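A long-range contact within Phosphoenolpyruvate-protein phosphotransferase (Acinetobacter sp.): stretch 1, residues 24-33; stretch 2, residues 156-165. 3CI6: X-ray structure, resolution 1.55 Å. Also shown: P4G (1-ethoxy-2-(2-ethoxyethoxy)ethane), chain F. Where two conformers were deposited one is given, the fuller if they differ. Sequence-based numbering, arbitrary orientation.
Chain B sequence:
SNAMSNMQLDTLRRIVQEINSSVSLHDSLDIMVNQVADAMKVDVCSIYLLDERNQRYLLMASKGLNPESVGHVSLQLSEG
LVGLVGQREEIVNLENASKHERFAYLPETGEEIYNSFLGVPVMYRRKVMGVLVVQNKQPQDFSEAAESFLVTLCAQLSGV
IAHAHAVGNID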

ATOM      1  N   SER B  24      -9.084  11.905   4.326  1.00  9.41           N
ATOM      2  CA  SER B  24      -8.575  11.936   5.694  1.00  9.80           C
ATOM      3  C   SER B  24      -8.161  10.567   6.169  1.00  8.67           C
ATOM      4  O   SER B  24      -8.606   9.556   5.637  1.00  7.83           O
ATOM      5  CB  SER B  24      -9.663  12.464   6.625  1.00  9.16           C
ATOM      6  OG  SER B  24     -10.672  11.503   6.887  1.00 10.92           O
ATOM      7  N   LEU B  25      -7.346  10.550   7.213  1.00  7.70           N
ATOM      8  CA  LEU B  25      -6.984   9.314   7.877  1.00  7.11           C
ATOM      9  C   LEU B  25      -8.224   8.554   8.337  1.00  6.83           C
ATOM     10  O   LEU B  25      -8.343   7.374   8.061  1.00  6.13           O
ATOM     11  CB  LEU B  25      -6.074   9.559   9.073  1.00  7.59           C
ATOM     12  CG  LEU B  25      -5.730   8.310   9.887  1.00  7.60           C
ATOM     13  CD1 LEU B  25      -4.978   7.261   9.073  1.00  9.04           C
ATOM     14  CD2 LEU B  25      -4.940   8.741  11.127  1.00  9.61           C
ATOM     15  N   HIS B  26      -9.134   9.240   9.022  1.00  7.98           N
ATOM     16  CA  HIS B  26     -10.339   8.585   9.480  1.00  9.01           C
ATOM     17  C   HIS B  26     -11.093   7.897   8.352  1.00  7.97           C
ATOM     18  O   HIS B  26     -11.546   6.763   8.492  1.00  7.77           O
ATOM     19  CB  HIS B  26     -11.282   9.584  10.172  1.00 11.56           C
ATOM     20  CG  HIS B  26     -12.694   9.106  10.257  1.00 17.05           C
ATOM     21  ND1 HIS B  26     -13.086   8.113  11.131  1.00 21.60           N
ATOM     22  CD2 HIS B  26     -13.800   9.445   9.546  1.00 22.06           C
ATOM     23  CE1 HIS B  26     -14.379   7.877  10.970  1.00 23.45           C
ATOM     24  NE2 HIS B  26     -14.836   8.673  10.018  1.00 23.78           N
ATOM     25  N   ASP B  27     -11.280   8.595   7.232  1.00  7.86           N
ATOM     26  CA  ASP B  27     -12.038   8.020   6.121  1.00  8.61           C
ATOM     27  C   ASP B  27     -11.293   6.802   5.592  1.00  7.47           C
ATOM     28  O   ASP B  27     -11.904   5.781   5.278  1.00  8.37           O
ATOM     29  CB  ASP B  27     -12.282   9.057   4.990  1.00 10.04           C
ATOM     30  CG  ASP B  27     -13.393  10.031   5.303  1.00 14.94           C
ATOM     31  OD1 ASP B  27     -14.039   9.891   6.353  1.00 20.35           O
ATOM     32  OD2 ASP B  27     -13.635  10.952   4.464  1.00 22.69           O
ATOM     33  N   SER B  28      -9.976   6.896   5.462  0.60  6.75           N
ATOM     34  CA  SER B  28      -9.210   5.771   4.947  0.60  6.35           C
ATOM     35  C   SER B  28      -9.412   4.525   5.807  0.60  5.87           C
ATOM     36  O   SER B  28      -9.678   3.456   5.297  0.60  5.65           O
ATOM     37  CB  SER B  28      -7.740   6.118   4.859  0.60  6.60           C
ATOM     38  OG  SER B  28      -7.581   7.211   3.974  0.60  8.49           O
ATOM     39  N   LEU B  29      -9.340   4.707   7.118  1.00  5.82           N
ATOM     40  CA  LEU B  29      -9.465   3.598   8.069  1.00  6.39           C
ATOM     41  C   LEU B  29     -10.856   2.964   7.999  1.00  6.66           C
ATOM     42  O   LEU B  29     -10.989   1.730   8.053  1.00  7.92           O
ATOM     43  CB  LEU B  29      -9.174   4.065   9.495  1.00  6.87           C
ATOM     44  CG  LEU B  29      -7.781   4.628   9.740  1.00  7.30           C
ATOM     45  CD1 LEU B  29      -7.671   5.182  11.178  1.00  9.98           C
ATOM     46  CD2 LEU B  29      -6.678   3.573   9.454  1.00 10.20           C
ATOM     47  N   ASP B  30     -11.870   3.818   7.898  1.00  7.44           N
ATOM     48  CA  ASP B  30     -13.251   3.361   7.863  1.00  8.07           C
ATOM     49  C   ASP B  30     -13.494   2.573   6.589  1.00  7.11           C
ATOM     50  O   ASP B  30     -14.131   1.498   6.597  1.00  7.40           O
ATOM     51  CB  ASP B  30     -14.193   4.568   7.962  1.00  8.64           C
ATOM     52  CG  ASP B  30     -15.669   4.198   7.944  1.00 12.35           C
ATOM     53  OD1 ASP B  30     -16.083   3.415   8.822  1.00 19.23           O
ATOM     54  OD2 ASP B  30     -16.390   4.794   7.099  1.00 20.45           O
ATOM     55  N   ILE B  31     -13.008   3.105   5.462  1.00  6.75           N
ATOM     56  CA  ILE B  31     -13.140   2.389   4.184  1.00  7.25           C
ATOM     57  C   ILE B  31     -12.458   1.056   4.273  1.00  7.50           C
ATOM     58  O   ILE B  31     -13.009   0.031   3.872  1.00  6.75           O
ATOM     59  CB  ILE B  31     -12.515   3.205   3.045  1.00  7.12           C
ATOM     60  CG1 ILE B  31     -13.386   4.408   2.736  1.00  8.32           C
ATOM     61  CG2 ILE B  31     -12.403   2.381   1.792  1.00  7.96           C
ATOM     62  CD1 ILE B  31     -12.596   5.550   2.007  1.00  9.94           C
HETATM   63  N   MSE B  32     -11.240   1.035   4.802  0.50  8.99           N
HETATM   64  CA  MSE B  32     -10.516  -0.234   4.823  0.50 10.82           C
HETATM   65  C   MSE B  32     -11.215  -1.301   5.663  0.50  8.97           C
HETATM   66  O   MSE B  32     -11.380  -2.430   5.204  0.50  8.36           O
HETATM   67  CB  MSE B  32      -9.092  -0.078   5.314  0.50 11.27           C
HETATM   68  CG  MSE B  32      -8.291  -1.348   5.112  0.50 11.85           C
HETATM   69 SE   MSE B  32      -6.507  -1.044   5.655  0.50 23.67          SE
HETATM   70  CE  MSE B  32      -6.888  -0.567   7.537  0.60  6.72           C
ATOM     71  N   VAL B  33     -11.619  -0.979   6.882  1.00  7.27           N
ATOM     72  CA  VAL B  33     -12.222  -2.053   7.731  1.00  7.80           C
ATOM     73  C   VAL B  33     -13.524  -2.570   7.141  1.00  7.91           C
ATOM     74  O   VAL B  33     -13.827  -3.772   7.189  1.00  7.87           O
ATOM     75  CB  VAL B  33     -12.371  -1.677   9.226  1.00  7.96           C
ATOM     76  CG1 VAL B  33     -11.001  -1.388   9.814  1.00  9.70           C
ATOM     77  CG2 VAL B  33     -13.363  -0.567   9.433  1.00  7.85           C
ATOM     78  N   GLN B 156      -0.468  -0.034   2.132  1.00  6.72           N
ATOM     79  CA  GLN B 156      -1.019   1.235   1.636  1.00  7.38           C
ATOM     80  C   GLN B 156      -1.333   2.148   2.804  1.00  6.26           C
ATOM     81  O   GLN B 156      -0.960   3.356   2.813  1.00  6.34           O
ATOM     82  CB  GLN B 156      -2.290   1.030   0.840  1.00  7.66           C
ATOM     83  CG  GLN B 156      -2.877   2.344   0.368  1.00  7.35           C
ATOM     84  CD  GLN B 156      -4.150   2.193  -0.389  1.00  9.45           C
ATOM     85  OE1 GLN B 156      -4.755   1.110  -0.411  1.00 14.30           O
ATOM     86  NE2 GLN B 156      -4.591   3.256  -1.009  1.00  8.21           N
ATOM     87  N   LEU B 157      -1.985   1.615   3.833  0.50  6.05           N
ATOM     88  CA  LEU B 157      -2.334   2.465   4.983  0.50  6.41           C
ATOM     89  C   LEU B 157      -1.095   2.920   5.721  0.50  5.62           C
ATOM     90  O   LEU B 157      -1.106   3.969   6.348  0.50  5.72           O
ATOM     91  CB  LEU B 157      -3.297   1.781   5.951  0.50  6.89           C
ATOM     92  CG  LEU B 157      -4.749   1.679   5.513  0.50  8.25           C
ATOM     93  CD1 LEU B 157      -5.454   0.872   6.569  0.50 12.72           C
ATOM     94  CD2 LEU B 157      -5.425   3.007   5.273  0.50 11.54           C
ATOM     95  N   SER B 158      -0.019   2.148   5.656  1.00  5.51           N
ATOM     96  CA  SER B 158       1.161   2.530   6.449  1.00  5.29           C
ATOM     97  C   SER B 158       1.647   3.932   6.131  1.00  4.94           C
ATOM     98  O   SER B 158       2.005   4.701   7.040  1.00  6.54           O
ATOM     99  CB  SER B 158       2.263   1.498   6.283  1.00  6.16           C
ATOM    100  OG  SER B 158       2.923   1.612   5.048  1.00  6.14           O
ATOM    101  N   GLY B 159       1.646   4.318   4.844  1.00  5.17           N
ATOM    102  CA  GLY B 159       2.047   5.662   4.464  1.00  6.38           C
ATOM    103  C   GLY B 159       1.014   6.721   4.713  1.00  6.17           C
ATOM    104  O   GLY B 159       1.375   7.835   5.033  1.00  6.09           O
ATOM    105  N   VAL B 160      -0.263   6.381   4.586  1.00  5.62           N
ATOM    106  CA  VAL B 160      -1.333   7.289   4.982  1.00  5.67           C
ATOM    107  C   VAL B 160      -1.163   7.632   6.475  1.00  5.93           C
ATOM    108  O   VAL B 160      -1.284   8.793   6.882  1.00  5.88           O
ATOM    109  CB  VAL B 160      -2.703   6.653   4.744  1.00  5.67           C
ATOM    110  CG1 VAL B 160      -3.779   7.607   5.196  1.00  6.02           C
ATOM    111  CG2 VAL B 160      -2.934   6.325   3.245  1.00  7.96           C
ATOM    112  N   ILE B 161      -0.900   6.618   7.296  1.00  5.33           N
ATOM    113  CA  ILE B 161      -0.719   6.825   8.730  1.00  5.70           C
ATOM    114  C   ILE B 161       0.539   7.633   9.016  1.00  5.41           C
ATOM    115  O   ILE B 161       0.522   8.629   9.761  1.00  4.75           O
ATOM    116  CB  ILE B 161      -0.698   5.492   9.462  1.00  5.58           C
ATOM    117  CG1 ILE B 161      -2.046   4.782   9.349  1.00  7.51           C
ATOM    118  CG2 ILE B 161      -0.351   5.685  10.944  1.00  4.39           C
ATOM    119  CD1 ILE B 161      -1.940   3.246   9.610  1.00  7.43           C
ATOM    120  N   ALA B 162       1.660   7.226   8.410  1.00  5.14           N
ATOM    121  CA  ALA B 162       2.901   8.004   8.571  1.00  5.39           C
ATOM    122  C   ALA B 162       2.722   9.493   8.174  1.00  4.24           C
ATOM    123  O   ALA B 162       3.139  10.410   8.883  1.00  5.40           O
ATOM    124  CB  ALA B 162       4.035   7.373   7.744  1.00  6.61           C
ATOM    125  N   HIS B 163       2.051   9.732   7.063  1.00  5.32           N
ATOM    126  CA  HIS B 163       1.792  11.082   6.610  1.00  4.84           C
ATOM    127  C   HIS B 163       0.952  11.843   7.654  1.00  4.59           C
ATOM    128  O   HIS B 163       1.270  12.983   7.972  1.00  4.59           O
ATOM    129  CB  HIS B 163       1.105  11.037   5.249  1.00  5.28           C
ATOM    130  CG  HIS B 163       0.765  12.397   4.733  1.00  5.25           C
ATOM    131  ND1 HIS B 163      -0.530  12.856   4.668  1.00  7.91           N
ATOM    132  CD2 HIS B 163       1.551  13.414   4.292  1.00  9.38           C
ATOM    133  CE1 HIS B 163      -0.523  14.101   4.215  1.00  9.83           C
ATOM    134  NE2 HIS B 163       0.719  14.451   3.955  1.00  8.77           N
ATOM    135  N   ALA B 164      -0.053  11.177   8.185  1.00  5.20           N
ATOM    136  CA  ALA B 164      -0.952  11.788   9.173  1.00  5.43           C
ATOM    137  C   ALA B 164      -0.188  12.226  10.385  1.00  4.57           C
ATOM    138  O   ALA B 164      -0.407  13.322  10.924  1.00  7.14           O
ATOM    139  CB  ALA B 164      -2.069  10.774   9.559  1.00  5.80           C
ATOM    140  N   HIS B 165       0.724  11.375  10.841  1.00  5.22           N
ATOM    141  CA  HIS B 165       1.592  11.740  11.942  1.00  6.09           C
ATOM    142  C   HIS B 165       2.437  12.969  11.585  1.00  6.98           C
ATOM    143  O   HIS B 165       2.596  13.905  12.414  1.00  7.55           O
ATOM    144  CB  HIS B 165       2.562  10.622  12.334  1.00  7.69           C
ATOM    145  CG  HIS B 165       1.953   9.502  13.117  1.00  9.10           C
ATOM    146  ND1 HIS B 165       1.754   9.588  14.482  1.00 12.40           N
ATOM    147  CD2 HIS B 165       1.594   8.241  12.761  1.00  9.78           C
ATOM    148  CE1 HIS B 165       1.268   8.436  14.921  1.00 12.05           C
ATOM    149  NE2 HIS B 165       1.133   7.608  13.895  1.00 10.11           N
TER
HETATM  150  C8  P4G F 169      -2.194  11.909  14.487  1.00 26.71           C
HETATM  151  C7  P4G F 169      -2.521  10.944  13.361  1.00 29.17           C
HETATM  152  O4  P4G F 169      -2.044   9.656  13.704  1.00 31.73           O
HETATM  153  C6  P4G F 169      -2.759   9.200  14.821  1.00 27.89           C
HETATM  154  C5  P4G F 169      -2.534   7.799  15.314  1.00 30.10           C
HETATM  155  O3  P4G F 169      -3.096   7.489  16.628  1.00 32.78           O
HETATM  156  C4  P4G F 169      -3.914   8.485  17.162  1.00 29.84           C
HETATM  157  C3  P4G F 169      -4.374   7.980  18.471  1.00 33.03           C
HETATM  158  O2  P4G F 169      -4.839   9.100  19.206  1.00 36.94           O
HETATM  159  C2  P4G F 169      -6.028   9.615  18.644  1.00 36.36           C
HETATM  160  C1  P4G F 169      -6.028  11.092  19.024  1.00 37.92           C

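Two helices that pack nearly antiparallel can be held together by side-chain packing, with rotamers bringing the atoms into reach, and this pair, inclined at 158° with axes 10.4 Å apart at closest approach, is a clear example. No hydrogen bond crosses the interface; the contact is one of packing, mostly between carbon atoms.

L25 shows how a rotamer can compensate for an indirect starting direction. Its CA-to-CB bond points sideways, yet with chi1 t and chi2 p the end of the side chain comes nearer to the second helix. CD1 lies 3.8 Å from I161 CG1 and 4.1 Å from V160 CG1, while CD2 rests 3.9 Å from A164 CB. The small A164 side chain accompanies a close approach of the backbones, L25 CA to A164 CA being 6.6 Å. The bound ether extends this apolar patch, its C7 lying 3.8 Å from A164 CB and 4.0 Å from L25 CD2.

One turn on, S28 points toward the partner. Its CB meets L157 CD2 at 3.9 Å, and its OG, in the m rotamer, lies 4.0 Å from V160 CG1. The latter is a packing contact, not a hydrogen bond. S24 faces away and serves its own helix instead: in the p rotamer its OG accepts the capping bond from D27 N at 3.0 Å.

L157, in the common m,t conformation, points toward the first helix, and its CD1 lies 4.1 Å from L29 CD2. L29 has the same m,t conformation but, like L25, starts sideways before its end comes nearer. Selenomethionine M32, extended through chi1 and chi2 before turning at chi3 (p), brings CE within 2.3 Å of L157 CD1. That is too short for two methyl groups in contact; both residues were deposited with two conformers, so the given pair need not coexist.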